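Local coordinates for uncharacterized hypothetical protein (Parabacteroides merdae, PDB 4EI0) that is of unknown function, a member of the DUF4466 family from a gut bacterium, rich in antiparallel beta sheet, at residues 52-58 / 95-101; 67-72 / 84-90; 48-53 / 130-135. All coordinates share one frame; numbering follows the deposited sequence. Where two conformers were deposited one is given.

Contact 1 (52-58 / 95-101); sequences SSAQVVS and TTTVIDF
Gln55 crosses the Thr96 side chain at a slant, meeting its CG2 methyl two residues along from its own partner Val98, on the face of the sheet that also carries Ser53, Val57 and Asp100. Its CB rests by the carbonyl oxygen of Thr97. CG, turned anti to the backbone N (chi1 164°), runs on past that oxygen to within 3.8 Å of Thr96 CG2. CD meets the same methyl, and at the tip Gln55 OE1 is 3.7 Å from Thr96 CG2, so both the aliphatic part and the amide end rest along the threonine methyl, at a partly exposed surface. The strands run antiparallel with regular bonds: Ala54 and Ile99 exchange a pair, Ala54 N reaching Ile99 O at 2.9 Å, and Val56 and Thr97 do likewise. On the buried face Ala54 is small enough to leave room for Ile99, whose CG2 comes within 3.8 Å of Ala54 CB. Phe101 closes the end, its ring meeting the backbone of Ser52 and Ser53 with its edge. A water bridges Ser52 O and Phe101 O. Strand 51-58 runs between 96-100 and 124-133, and Val56, Thr97 and Ile99 pack on Phe68 of strand 67-75 in the other sheet.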
ATOM      1  N   SER B  52      -4.795   2.945  16.050  1.00 37.80           N
ATOM      2  CA  SER B  52      -6.108   3.346  16.620  1.00 43.39           C
ATOM      3  C   SER B  52      -6.618   4.725  16.217  1.00 49.74           C
ATOM      4  O   SER B  52      -7.813   4.891  15.881  1.00 45.14           O
ATOM      5  CB  SER B  52      -6.052   3.279  18.152  1.00 45.94           C
ATOM      6  OG  SER B  52      -5.561   1.980  18.531  1.00 52.19           O
ATOM      7  N   SER B  53      -5.734   5.714  16.270  1.00 49.12           N
ATOM      8  CA  SER B  53      -6.119   7.119  16.011  1.00 47.44           C
ATOM      9  C   SER B  53      -4.912   7.985  15.727  1.00 42.19           C
ATOM     10  O   SER B  53      -3.780   7.636  16.071  1.00 43.08           O
ATOM     11  CB  SER B  53      -6.937   7.709  17.164  1.00 51.62           C
ATOM     12  OG  SER B  53      -6.167   7.817  18.353  1.00 46.59           O
ATOM     13  N   ALA B  54      -5.178   9.129  15.098  1.00 43.90           N
ATOM     14  CA  ALA B  54      -4.139  10.118  14.767  1.00 45.45           C
ATOM     15  C   ALA B  54      -4.666  11.513  15.132  1.00 41.70           C
ATOM     16  O   ALA B  54      -5.860  11.746  15.104  1.00 43.45           O
ATOM     17  CB  ALA B  54      -3.802  10.029  13.297  1.00 34.97           C
ATOM     18  N   GLN B  55      -3.776  12.432  15.445  1.00 38.76           N
ATOM     19  CA  GLN B  55      -4.175  13.749  15.807  1.00 40.51           C
ATOM     20  C   GLN B  55      -3.149  14.780  15.369  1.00 47.13           C
ATOM     21  O   GLN B  55      -1.981  14.458  15.255  1.00 40.89           O
ATOM     22  CB  GLN B  55      -4.349  13.760  17.346  1.00 44.67           C
ATOM     23  CG  GLN B  55      -4.401  15.098  17.961  1.00 45.99           C
ATOM     24  CD  GLN B  55      -4.580  15.024  19.449  1.00 44.49           C
ATOM     25  OE1 GLN B  55      -5.609  14.606  19.951  1.00 55.38           O
ATOM     26  NE2 GLN B  55      -3.576  15.480  20.168  1.00 49.17           N
ATOM     27  N   VAL B  56      -3.589  15.999  15.057  1.00 40.00           N
ATOM     28  CA  VAL B  56      -2.652  17.116  14.846  1.00 38.78           C
ATOM     29  C   VAL B  56      -3.163  18.302  15.639  1.00 41.61           C
ATOM     30  O   VAL B  56      -4.388  18.588  15.635  1.00 42.36           O
ATOM     31  CB  VAL B  56      -2.558  17.623  13.434  1.00 44.85           C
ATOM     32  CG1 VAL B  56      -1.210  18.307  13.260  1.00 44.33           C
ATOM     33  CG2 VAL B  56      -2.780  16.544  12.462  1.00 49.57           C
ATOM     34  N   VAL B  57      -2.254  18.946  16.352  1.00 45.74           N
ATOM     35  CA  VAL B  57      -2.527  20.188  17.069  1.00 45.94           C
ATOM     36  C   VAL B  57      -1.734  21.259  16.324  1.00 44.00           C
ATOM     37  O   VAL B  57      -0.532  21.155  16.205  1.00 44.27           O
ATOM     38  CB  VAL B  57      -2.070  20.099  18.557  1.00 46.75           C
ATOM     39  CG1 VAL B  57      -2.234  21.454  19.249  1.00 48.55           C
ATOM     40  CG2 VAL B  57      -2.836  19.008  19.321  1.00 41.25           C
ATOM     41  N   SER B  58      -2.411  22.250  15.764  1.00 41.51           N
ATOM     42  CA  SER B  58      -1.729  23.414  15.158  1.00 42.95           C
ATOM     43  C   SER B  58      -1.602  24.523  16.174  1.00 49.07           C
ATOM     44  O   SER B  58      -2.371  24.572  17.132  1.00 52.50           O
ATOM     45  CB  SER B  58      -2.521  23.976  13.972  1.00 41.54           C
ATOM     46  OG  SER B  58      -3.794  24.364  14.397  1.00 47.98           O
ATOM     47  N   THR B  95      -7.736  24.159  17.507  1.00 43.43           N
ATOM     48  CA  THR B  95      -6.419  23.741  17.050  1.00 40.55           C
ATOM     49  C   THR B  95      -6.236  22.259  16.772  1.00 45.46           C
ATOM     50  O   THR B  95      -5.228  21.879  16.187  1.00 44.89           O
ATOM     51  CB  THR B  95      -5.398  24.059  18.126  1.00 41.63           C
ATOM     52  OG1 THR B  95      -5.783  23.382  19.344  1.00 43.56           O
ATOM     53  CG2 THR B  95      -5.368  25.579  18.394  1.00 45.26           C
ATOM     54  N   THR B  96      -7.181  21.420  17.199  1.00 40.19           N
ATOM     55  CA  THR B  96      -6.971  19.966  17.241  1.00 40.24           C
ATOM     56  C   THR B  96      -7.869  19.194  16.294  1.00 40.94           C
ATOM     57  O   THR B  96      -9.094  19.297  16.369  1.00 46.36           O
ATOM     58  CB  THR B  96      -7.154  19.462  18.689  1.00 40.23           C
ATOM     59  OG1 THR B  96      -6.270  20.240  19.491  1.00 48.89           O
ATOM     60  CG2 THR B  96      -6.803  17.937  18.886  1.00 38.64           C
ATOM     61  N   THR B  97      -7.237  18.425  15.425  1.00 41.42           N
ATOM     62  CA  THR B  97      -7.908  17.557  14.475  1.00 39.45           C
ATOM     63  C   THR B  97      -7.636  16.107  14.893  1.00 41.31           C
ATOM     64  O   THR B  97      -6.497  15.748  15.079  1.00 40.41           O
ATOM     65  CB  THR B  97      -7.386  17.790  13.055  1.00 39.92           C
ATOM     66  OG1 THR B  97      -7.649  19.139  12.656  1.00 41.81           O
ATOM     67  CG2 THR B  97      -7.996  16.769  12.068  1.00 38.34           C
ATOM     68  N   VAL B  98      -8.679  15.301  15.044  1.00 42.59           N
ATOM     69  CA  VAL B  98      -8.513  13.901  15.422  0.50 38.50           C
ATOM     70  C   VAL B  98      -9.216  13.044  14.401  1.00 37.43           C
ATOM     71  O   VAL B  98     -10.251  13.440  13.822  1.00 40.09           O
ATOM     72  CB  VAL B  98      -9.065  13.637  16.834  0.50 45.37           C
ATOM     73  CG1 VAL B  98     -10.581  13.801  16.851  0.50 35.35           C
ATOM     74  CG2 VAL B  98      -8.606  12.273  17.340  0.50 53.34           C
ATOM     75  N   ILE B  99      -8.648  11.877  14.150  1.00 43.70           N
ATOM     76  CA  ILE B  99      -9.270  10.916  13.256  1.00 40.38           C
ATOM     77  C   ILE B  99      -9.045   9.498  13.841  1.00 41.38           C
ATOM     78  O   ILE B  99      -7.966   9.208  14.354  1.00 40.22           O
ATOM     79  CB  ILE B  99      -8.720  11.028  11.834  1.00 40.97           C
ATOM     80  CG1 ILE B  99      -9.608  10.242  10.875  1.00 46.44           C
ATOM     81  CG2 ILE B  99      -7.267  10.560  11.830  1.00 37.46           C
ATOM     82  CD1 ILE B  99      -9.334  10.507   9.405  1.00 42.13           C
ATOM     83  N   ASP B 100     -10.073   8.660  13.750  1.00 42.03           N
ATOM     84  CA  ASP B 100     -10.050   7.284  14.291  1.00 46.76           C
ATOM     85  C   ASP B 100      -9.932   6.285  13.182  1.00 52.46           C
ATOM     86  O   ASP B 100     -10.654   6.395  12.175  1.00 44.79           O
ATOM     87  CB  ASP B 100     -11.350   6.958  15.018  1.00 48.37           C
ATOM     88  CG  ASP B 100     -11.447   7.609  16.375  1.00 55.49           C
ATOM     89  OD1 ASP B 100     -10.414   7.811  17.001  1.00 59.97           O
ATOM     90  OD2 ASP B 100     -12.561   7.915  16.815  1.00 92.07           O
ATOM     91  N   PHE B 101      -9.093   5.264  13.382  1.00 46.11           N
ATOM     92  CA  PHE B 101      -9.063   4.178  12.423  1.00 42.22           C
ATOM     93  C   PHE B 101     -10.264   3.259  12.682  1.00 49.91           C
ATOM     94  O   PHE B 101     -10.542   2.923  13.803  1.00 47.30           O
ATOM     95  CB  PHE B 101      -7.760   3.410  12.539  1.00 45.02           C
ATOM     96  CG  PHE B 101      -6.583   4.140  11.991  1.00 40.54           C
ATOM     97  CD1 PHE B 101      -5.928   5.065  12.750  1.00 42.15           C
ATOM     98  CD2 PHE B 101      -6.099   3.841  10.737  1.00 45.06           C
ATOM     99  CE1 PHE B 101      -4.852   5.734  12.257  1.00 42.09           C
ATOM    100  CE2 PHE B 101      -5.039   4.528  10.217  1.00 44.84           C
ATOM    101  CZ  PHE B 101      -4.400   5.463  10.974  1.00 43.82           C
TER
HETATM  102  O   HOH W   1      -9.676   3.060  16.647  1.00 61.98           O

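Contact 2 (67-72 / 84-90); sequences YFDPNS and VKVCSDS
The Tyr67 ring has a water in its plane at one edge, the same water that donates to Phe68 O and accepts from Ser90 N, while its approach to Ser90 OG is oblique; beyond the contact the ring meets that of Tyr113, the two planes about 15° apart. The Phe68 ring turns from Ser90 into the interior, where it meets Tyr112, and leaves its CB 3.9 Å from Ser90 CB. Ser90 suits this place because a small hydroxyl can reach the backbone: with OG between the backbone N and the carbonyl carbon (chi1 67°), it accepts from Phe68 N at 3.1 Å. The Asn71 amide bonds through ND2 to Asp69 OD1 at 2.9 Å on the syn side of the carboxylate, the partner tilted 19° from the amide plane. Asn71 N reaches the same oxygen from the anti side, and that backbone bond makes an Asx turn; Asp69 OD2 bonds to Tyr73 OH. Across the strands, Asn71 OD1 lies 3.2 Å from Lys85 CA. Were Asn71 an alanine, the backbone bond to Asp69 would stay, but the carboxylate would probably be held less fully without ND2 on its syn side, and a gap would open beside Lys85. Pro70 O takes two donors, Val86 N and Cys87 N, each at 3.2 Å, in the carbonyl plane. Its ring packs with CB 4.0 Å from Cys87 CB. Ser72 and Val84 exchange two backbone bonds at the open end of the hairpin of strands 67-75 and 81-85; residues 86-90 then loop past Pro70, where strand 67-75 is interrupted, toward strand 91-93 of the second sheet, consistent with a beta sandwich of two antiparallel sheets.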
ATOM      1  N   TYR B  67      -8.695  19.348   7.811  1.00 37.23           N
ATOM      2  CA  TYR B  67      -9.084  17.971   8.044  1.00 43.92           C
ATOM      3  C   TYR B  67      -7.955  16.980   7.732  1.00 39.23           C
ATOM      4  O   TYR B  67      -6.965  17.340   7.108  1.00 35.07           O
ATOM      5  CB  TYR B  67     -10.345  17.606   7.214  1.00 41.57           C
ATOM      6  CG  TYR B  67     -10.106  17.362   5.775  1.00 41.54           C
ATOM      7  CD1 TYR B  67      -9.593  18.331   4.982  1.00 48.85           C
ATOM      8  CD2 TYR B  67     -10.413  16.134   5.183  1.00 48.12           C
ATOM      9  CE1 TYR B  67      -9.352  18.121   3.658  1.00 53.96           C
ATOM     10  CE2 TYR B  67     -10.186  15.913   3.843  1.00 45.13           C
ATOM     11  CZ  TYR B  67      -9.652  16.914   3.092  1.00 52.47           C
ATOM     12  OH  TYR B  67      -9.390  16.756   1.769  1.00 59.22           O
ATOM     13  N   PHE B  68      -8.140  15.735   8.198  1.00 40.95           N
ATOM     14  CA  PHE B  68      -7.407  14.575   7.714  1.00 38.25           C
ATOM     15  C   PHE B  68      -8.295  13.901   6.702  1.00 36.13           C
ATOM     16  O   PHE B  68      -9.431  13.603   6.986  1.00 37.98           O
ATOM     17  CB  PHE B  68      -7.214  13.564   8.833  1.00 45.89           C
ATOM     18  CG  PHE B  68      -5.952  13.692   9.606  1.00 40.23           C
ATOM     19  CD1 PHE B  68      -4.722  13.417   9.015  1.00 40.75           C
ATOM     20  CD2 PHE B  68      -5.990  13.926  10.964  1.00 43.30           C
ATOM     21  CE1 PHE B  68      -3.543  13.452   9.751  1.00 53.10           C
ATOM     22  CE2 PHE B  68      -4.821  13.979  11.683  1.00 42.86           C
ATOM     23  CZ  PHE B  68      -3.601  13.723  11.081  1.00 47.84           C
ATOM     24  N   ASP B  69      -7.776  13.619   5.524  1.00 39.33           N
ATOM     25  CA  ASP B  69      -8.481  12.800   4.563  1.00 41.08           C
ATOM     26  C   ASP B  69      -8.478  11.390   5.208  1.00 41.45           C
ATOM     27  O   ASP B  69      -7.485  10.988   5.810  1.00 34.93           O
ATOM     28  CB  ASP B  69      -7.713  12.953   3.222  1.00 38.15           C
ATOM     29  CG  ASP B  69      -8.053  11.951   2.137  1.00 43.79           C
ATOM     30  OD1 ASP B  69      -8.549  10.861   2.379  1.00 46.92           O
ATOM     31  OD2 ASP B  69      -7.676  12.237   0.984  1.00 43.98           O
ATOM     32  N   PRO B  70      -9.612  10.687   5.148  1.00 41.28           N
ATOM     33  CA  PRO B  70      -9.731   9.424   5.849  1.00 40.30           C
ATOM     34  C   PRO B  70      -9.067   8.245   5.115  1.00 43.10           C
ATOM     35  O   PRO B  70      -9.178   7.092   5.596  1.00 38.88           O
ATOM     36  CB  PRO B  70     -11.263   9.227   5.965  1.00 39.06           C
ATOM     37  CG  PRO B  70     -11.808   9.921   4.740  1.00 38.47           C
ATOM     38  CD  PRO B  70     -10.880  11.069   4.465  1.00 39.16           C
ATOM     39  N   ASN B  71      -8.464   8.470   3.934  1.00 35.60           N
ATOM     40  CA  ASN B  71      -7.834   7.379   3.213  1.00 40.79           C
ATOM     41  C   ASN B  71      -6.372   7.286   3.537  1.00 43.25           C
ATOM     42  O   ASN B  71      -5.714   8.281   3.602  1.00 39.91           O
ATOM     43  CB  ASN B  71      -7.972   7.524   1.718  1.00 39.27           C
ATOM     44  CG  ASN B  71      -9.409   7.487   1.281  1.00 42.75           C
ATOM     45  OD1 ASN B  71     -10.012   6.431   1.132  1.00 42.68           O
ATOM     46  ND2 ASN B  71      -9.953   8.643   1.042  1.00 42.95           N
ATOM     47  N   SER B  72      -5.872   6.083   3.740  1.00 41.43           N
ATOM     48  CA  SER B  72      -4.443   5.905   3.768  1.00 40.82           C
ATOM     49  C   SER B  72      -4.020   5.717   2.334  1.00 38.15           C
ATOM     50  O   SER B  72      -4.670   5.031   1.579  1.00 40.96           O
ATOM     51  CB  SER B  72      -4.012   4.714   4.620  1.00 48.92           C
ATOM     52  OG  SER B  72      -2.651   4.412   4.393  1.00 38.63           O
ATOM     53  N   VAL B  84      -7.065   3.796   0.430  1.00 41.26           N
ATOM     54  CA  VAL B  84      -7.846   2.772   1.122  1.00 39.09           C
ATOM     55  C   VAL B  84      -8.504   3.482   2.287  1.00 37.59           C
ATOM     56  O   VAL B  84      -7.837   4.137   3.125  1.00 42.58           O
ATOM     57  CB  VAL B  84      -6.965   1.593   1.624  1.00 40.40           C
ATOM     58  CG1 VAL B  84      -7.836   0.578   2.392  1.00 40.35           C
ATOM     59  CG2 VAL B  84      -6.213   0.973   0.471  1.00 40.35           C
ATOM     60  N   LYS B  85      -9.810   3.397   2.377  1.00 37.76           N
ATOM     61  CA  LYS B  85     -10.568   4.228   3.383  1.00 37.28           C
ATOM     62  C   LYS B  85     -10.547   3.516   4.726  1.00 38.88           C
ATOM     63  O   LYS B  85     -11.397   2.708   5.044  1.00 42.73           O
ATOM     64  CB  LYS B  85     -12.011   4.514   2.916  1.00 43.26           C
ATOM     65  CG  LYS B  85     -12.842   5.426   3.842  1.00 45.48           C
ATOM     66  CD  LYS B  85     -13.678   6.466   3.106  1.00 53.50           C
ATOM     67  CE  LYS B  85     -14.732   7.125   4.014  1.00 57.61           C
ATOM     68  NZ  LYS B  85     -16.087   7.279   3.397  1.00 53.42           N
ATOM     69  N   VAL B  86      -9.561   3.871   5.541  1.00 40.40           N
ATOM     70  CA  VAL B  86      -9.280   3.140   6.769  1.00 44.87           C
ATOM     71  C   VAL B  86      -9.763   3.860   8.012  1.00 42.10           C
ATOM     72  O   VAL B  86      -9.731   3.303   9.105  1.00 44.87           O
ATOM     73  CB  VAL B  86      -7.775   2.834   6.909  1.00 36.35           C
ATOM     74  CG1 VAL B  86      -7.289   1.853   5.815  1.00 37.95           C
ATOM     75  CG2 VAL B  86      -6.982   4.105   6.891  1.00 39.45           C
ATOM     76  N   CYS B  87     -10.220   5.083   7.853  1.00 42.88           N
ATOM     77  CA  CYS B  87     -10.672   5.906   8.968  1.00 42.91           C
ATOM     78  C   CYS B  87     -12.073   6.392   8.803  1.00 43.68           C
ATOM     79  O   CYS B  87     -12.619   6.471   7.677  1.00 43.71           O
ATOM     80  CB  CYS B  87      -9.800   7.152   9.109  1.00 48.92           C
ATOM     81  SG  CYS B  87      -8.074   6.914   9.512  1.00 43.41           S
ATOM     82  N   SER B  88     -12.676   6.766   9.926  1.00 43.64           N
ATOM     83  CA  SER B  88     -13.936   7.521   9.865  1.00 44.57           C
ATOM     84  C   SER B  88     -13.568   8.997   9.640  1.00 41.85           C
ATOM     85  O   SER B  88     -12.400   9.345   9.636  1.00 42.47           O
ATOM     86  CB  SER B  88     -14.729   7.320  11.138  1.00 44.96           C
ATOM     87  OG  SER B  88     -13.862   7.421  12.260  1.00 47.77           O
ATOM     88  N   ASP B  89     -14.548   9.871   9.449  1.00 40.05           N
ATOM     89  CA  ASP B  89     -14.228  11.270   9.148  1.00 46.34           C
ATOM     90  C   ASP B  89     -13.489  11.929  10.306  1.00 39.10           C
ATOM     91  O   ASP B  89     -13.737  11.621  11.469  1.00 40.74           O
ATOM     92  CB  ASP B  89     -15.474  12.092   8.812  1.00 53.00           C
ATOM     93  CG  ASP B  89     -16.200  11.591   7.539  1.00 62.80           C
ATOM     94  OD1 ASP B  89     -15.517  11.109   6.633  1.00 47.67           O
ATOM     95  OD2 ASP B  89     -17.446  11.711   7.452  1.00 57.66           O
ATOM     96  N   SER B  90     -12.582  12.848   9.979  1.00 39.53           N
ATOM     97  CA  SER B  90     -11.910  13.619  11.015  1.00 41.11           C
ATOM     98  C   SER B  90     -12.840  14.626  11.658  1.00 38.79           C
ATOM     99  O   SER B  90     -13.886  15.014  11.103  1.00 36.32           O
ATOM    100  CB  SER B  90     -10.651  14.321  10.482  1.00 45.08           C
ATOM    101  OG  SER B  90     -10.904  15.317   9.568  1.00 40.82           O
TER
HETATM  102  O   HOH W   2     -12.182  13.421   7.194  1.00 41.30           O

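Contact 3 (48-53 / 130-135); sequences LGKLSS and SVKASN
Ser134 meets Lys50 through both its side chain and its backbone: Ser134 OG accepts from Lys50 N at 2.9 Å, and Ser134 N donates to Lys50 O at 2.8 Å. A serine suits this turn, for with OG held between the backbone N and the carbonyl carbon (chi1 64°) its hydroxyl reaches the Lys50 N-H of the opposing chain. Gly49 passes close by, its CA 3.4 Å from Ser134 OG; a side chain there would collide with that hydroxyl. Further along, Lys132 O receives two donors, Ser52 N at 2.8 Å and Ser53 N at a longer 3.3 Å, and so satisfies two successive amides with one carbonyl. This is a classic beta bulge. Lys132 N returns a nearly straight bond to Ser53 O, 169° at the hydrogen. The aliphatic chain of Lys132 then runs past Ser53 OG, with CB and CD both 3.7 Å from it. The Lys50 ammonium finds its main acceptor outside, in Asn46 O, and Asn135 OD1 accepts from Gln137 N. The bulge lies where strand 51-58 begins beside the end of strand 124-133; Leu51 and Val131, whose methyls approach loosely, both pack onto Met42 of strand 35-43 in the facing sheet.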
ATOM      1  N   LEU B  48       2.319  -6.793  17.184  1.00 56.45           N
ATOM      2  CA  LEU B  48       2.150  -6.032  18.437  1.00 57.22           C
ATOM      3  C   LEU B  48       0.787  -5.336  18.549  1.00 64.12           C
ATOM      4  O   LEU B  48       0.252  -5.170  19.645  1.00 63.02           O
ATOM      5  CB  LEU B  48       3.273  -5.006  18.620  1.00 57.93           C
ATOM      6  CG  LEU B  48       4.728  -5.485  18.723  1.00 66.06           C
ATOM      7  CD1 LEU B  48       5.663  -4.278  18.966  1.00 63.56           C
ATOM      8  CD2 LEU B  48       4.953  -6.560  19.785  1.00 65.83           C
ATOM      9  N   GLY B  49       0.193  -4.934  17.430  1.00 63.41           N
ATOM     10  CA  GLY B  49      -1.143  -4.394  17.480  1.00 64.72           C
ATOM     11  C   GLY B  49      -1.448  -3.673  16.180  1.00 63.14           C
ATOM     12  O   GLY B  49      -0.888  -3.990  15.141  1.00 52.02           O
ATOM     13  N   LYS B  50      -2.366  -2.725  16.258  1.00 48.61           N
ATOM     14  CA  LYS B  50      -2.866  -2.001  15.083  1.00 50.69           C
ATOM     15  C   LYS B  50      -3.034  -0.514  15.396  1.00 51.99           C
ATOM     16  O   LYS B  50      -3.147  -0.103  16.553  1.00 48.88           O
ATOM     17  CB  LYS B  50      -4.188  -2.586  14.606  1.00 47.82           C
ATOM     18  CG  LYS B  50      -4.267  -4.101  14.382  1.00 48.55           C
ATOM     19  CD  LYS B  50      -3.487  -4.545  13.187  1.00 43.94           C
ATOM     20  CE  LYS B  50      -3.544  -6.041  12.993  1.00 46.66           C
ATOM     21  NZ  LYS B  50      -2.589  -6.667  13.934  1.00 40.69           N
ATOM     22  N   LEU B  51      -3.074   0.300  14.355  1.00 43.67           N
ATOM     23  CA  LEU B  51      -3.237   1.737  14.520  1.00 44.68           C
ATOM     24  C   LEU B  51      -4.663   2.037  15.038  1.00 38.28           C
ATOM     25  O   LEU B  51      -5.617   1.516  14.493  1.00 44.14           O
ATOM     26  CB  LEU B  51      -2.953   2.450  13.182  1.00 43.44           C
ATOM     27  CG  LEU B  51      -1.549   2.286  12.613  1.00 41.92           C
ATOM     28  CD1 LEU B  51      -1.425   3.230  11.411  1.00 41.46           C
ATOM     29  CD2 LEU B  51      -0.441   2.606  13.642  1.00 39.61           C
ATOM     30  N   SER B  52      -4.795   2.945  16.050  1.00 37.80           N
ATOM     31  CA  SER B  52      -6.108   3.346  16.620  1.00 43.39           C
ATOM     32  C   SER B  52      -6.618   4.725  16.217  1.00 49.74           C
ATOM     33  O   SER B  52      -7.813   4.891  15.881  1.00 45.14           O
ATOM     34  CB  SER B  52      -6.052   3.279  18.152  1.00 45.94           C
ATOM     35  OG  SER B  52      -5.561   1.980  18.531  1.00 52.19           O
ATOM     36  N   SER B  53      -5.734   5.714  16.270  1.00 49.12           N
ATOM     37  CA  SER B  53      -6.119   7.119  16.011  1.00 47.44           C
ATOM     38  C   SER B  53      -4.912   7.985  15.727  1.00 42.19           C
ATOM     39  O   SER B  53      -3.780   7.636  16.071  1.00 43.08           O
ATOM     40  CB  SER B  53      -6.937   7.709  17.164  1.00 51.62           C
ATOM     41  OG  SER B  53      -6.167   7.817  18.353  1.00 46.59           O
ATOM     42  N   SER B 130       0.449  13.318  16.241  1.00 47.12           N
ATOM     43  CA  SER B 130       0.591  12.182  17.174  1.00 46.34           C
ATOM     44  C   SER B 130      -0.340  11.060  16.797  1.00 43.72           C
ATOM     45  O   SER B 130      -1.298  11.244  16.012  1.00 44.30           O
ATOM     46  CB  SER B 130       0.326  12.619  18.602  1.00 48.56           C
ATOM     47  OG  SER B 130      -0.957  13.192  18.726  1.00 49.85           O
ATOM     48  N   VAL B 131      -0.018   9.874  17.302  1.00 42.47           N
ATOM     49  CA  VAL B 131      -0.653   8.620  16.928  1.00 43.41           C
ATOM     50  C   VAL B 131      -0.789   7.719  18.174  1.00 48.00           C
ATOM     51  O   VAL B 131       0.073   7.743  19.040  1.00 42.63           O
ATOM     52  CB  VAL B 131       0.132   7.877  15.793  1.00 45.22           C
ATOM     53  CG1 VAL B 131       1.600   7.658  16.174  1.00 49.58           C
ATOM     54  CG2 VAL B 131      -0.546   6.563  15.405  1.00 51.11           C
ATOM     55  N   LYS B 132      -1.866   6.948  18.235  1.00 39.86           N
ATOM     56  CA  LYS B 132      -2.067   5.895  19.234  1.00 50.59           C
ATOM     57  C   LYS B 132      -2.268   4.541  18.531  1.00 51.40           C
ATOM     58  O   LYS B 132      -2.955   4.485  17.526  1.00 45.67           O
ATOM     59  CB  LYS B 132      -3.328   6.186  20.069  1.00 45.83           C
ATOM     60  CG  LYS B 132      -3.271   7.460  20.933  1.00 57.19           C
ATOM     61  CD  LYS B 132      -4.581   7.619  21.735  1.00 67.03           C
ATOM     62  CE  LYS B 132      -4.945   9.038  22.142  1.00 78.11           C
ATOM     63  NZ  LYS B 132      -4.612   9.435  23.539  1.00 65.33           N
ATOM     64  N   ALA B 133      -1.714   3.467  19.097  1.00 44.75           N
ATOM     65  CA  ALA B 133      -1.975   2.086  18.664  1.00 49.15           C
ATOM     66  C   ALA B 133      -2.675   1.231  19.738  1.00 57.63           C
ATOM     67  O   ALA B 133      -2.725   1.584  20.916  1.00 49.85           O
ATOM     68  CB  ALA B 133      -0.661   1.412  18.286  1.00 48.56           C
ATOM     69  N   SER B 134      -3.132   0.048  19.341  1.00 51.60           N
ATOM     70  CA  SER B 134      -3.993  -0.773  20.205  1.00 58.72           C
ATOM     71  C   SER B 134      -3.253  -1.479  21.359  1.00 50.53           C
ATOM     72  O   SER B 134      -3.894  -2.108  22.174  1.00 60.60           O
ATOM     73  CB  SER B 134      -4.751  -1.796  19.378  1.00 51.28           C
ATOM     74  OG  SER B 134      -3.843  -2.709  18.776  1.00 57.75           O
ATOM     75  N   ASN B 135      -1.922  -1.399  21.392  1.00 50.00           N
ATOM     76  CA  ASN B 135      -1.144  -1.885  22.531  1.00 62.60           C
ATOM     77  C   ASN B 135      -0.887  -0.781  23.552  1.00 62.62           C
ATOM     78  O   ASN B 135      -0.084  -0.963  24.433  1.00 59.47           O
ATOM     79  CB  ASN B 135       0.201  -2.490  22.067  1.00 52.85           C
ATOM     80  CG  ASN B 135       1.044  -1.500  21.306  1.00 62.54           C
ATOM     81  OD1 ASN B 135       0.566  -0.409  20.971  1.00 54.21           O
ATOM     82  ND2 ASN B 135       2.282  -1.893  20.969  1.00 46.09           N
TER

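How the contacts relate
Contacts 1 and 3 use the two edges of strand 51-58: Ser52 and Ser53 belong to both, pairing with 95-101 along one edge and with 130-135 along the other. Their centres are 12 Å apart, and the probable bond from Gln55 N to Ser130 O, 2.8 Å long, carries the pairing with strand 124-133 onward past the bulge. Contact 2 begins in the facing sheet, and its 86-90 end comes across to the sheet of contact 1. The centres of these two are 11 Å apart, and they touch through the core, Val56 CG2 against Phe68 CZ, and along the connection, where Ser88 N probably bonds to Asp100 O. Contacts 2 and 3 do not touch, with nearest atoms about 6 Å apart.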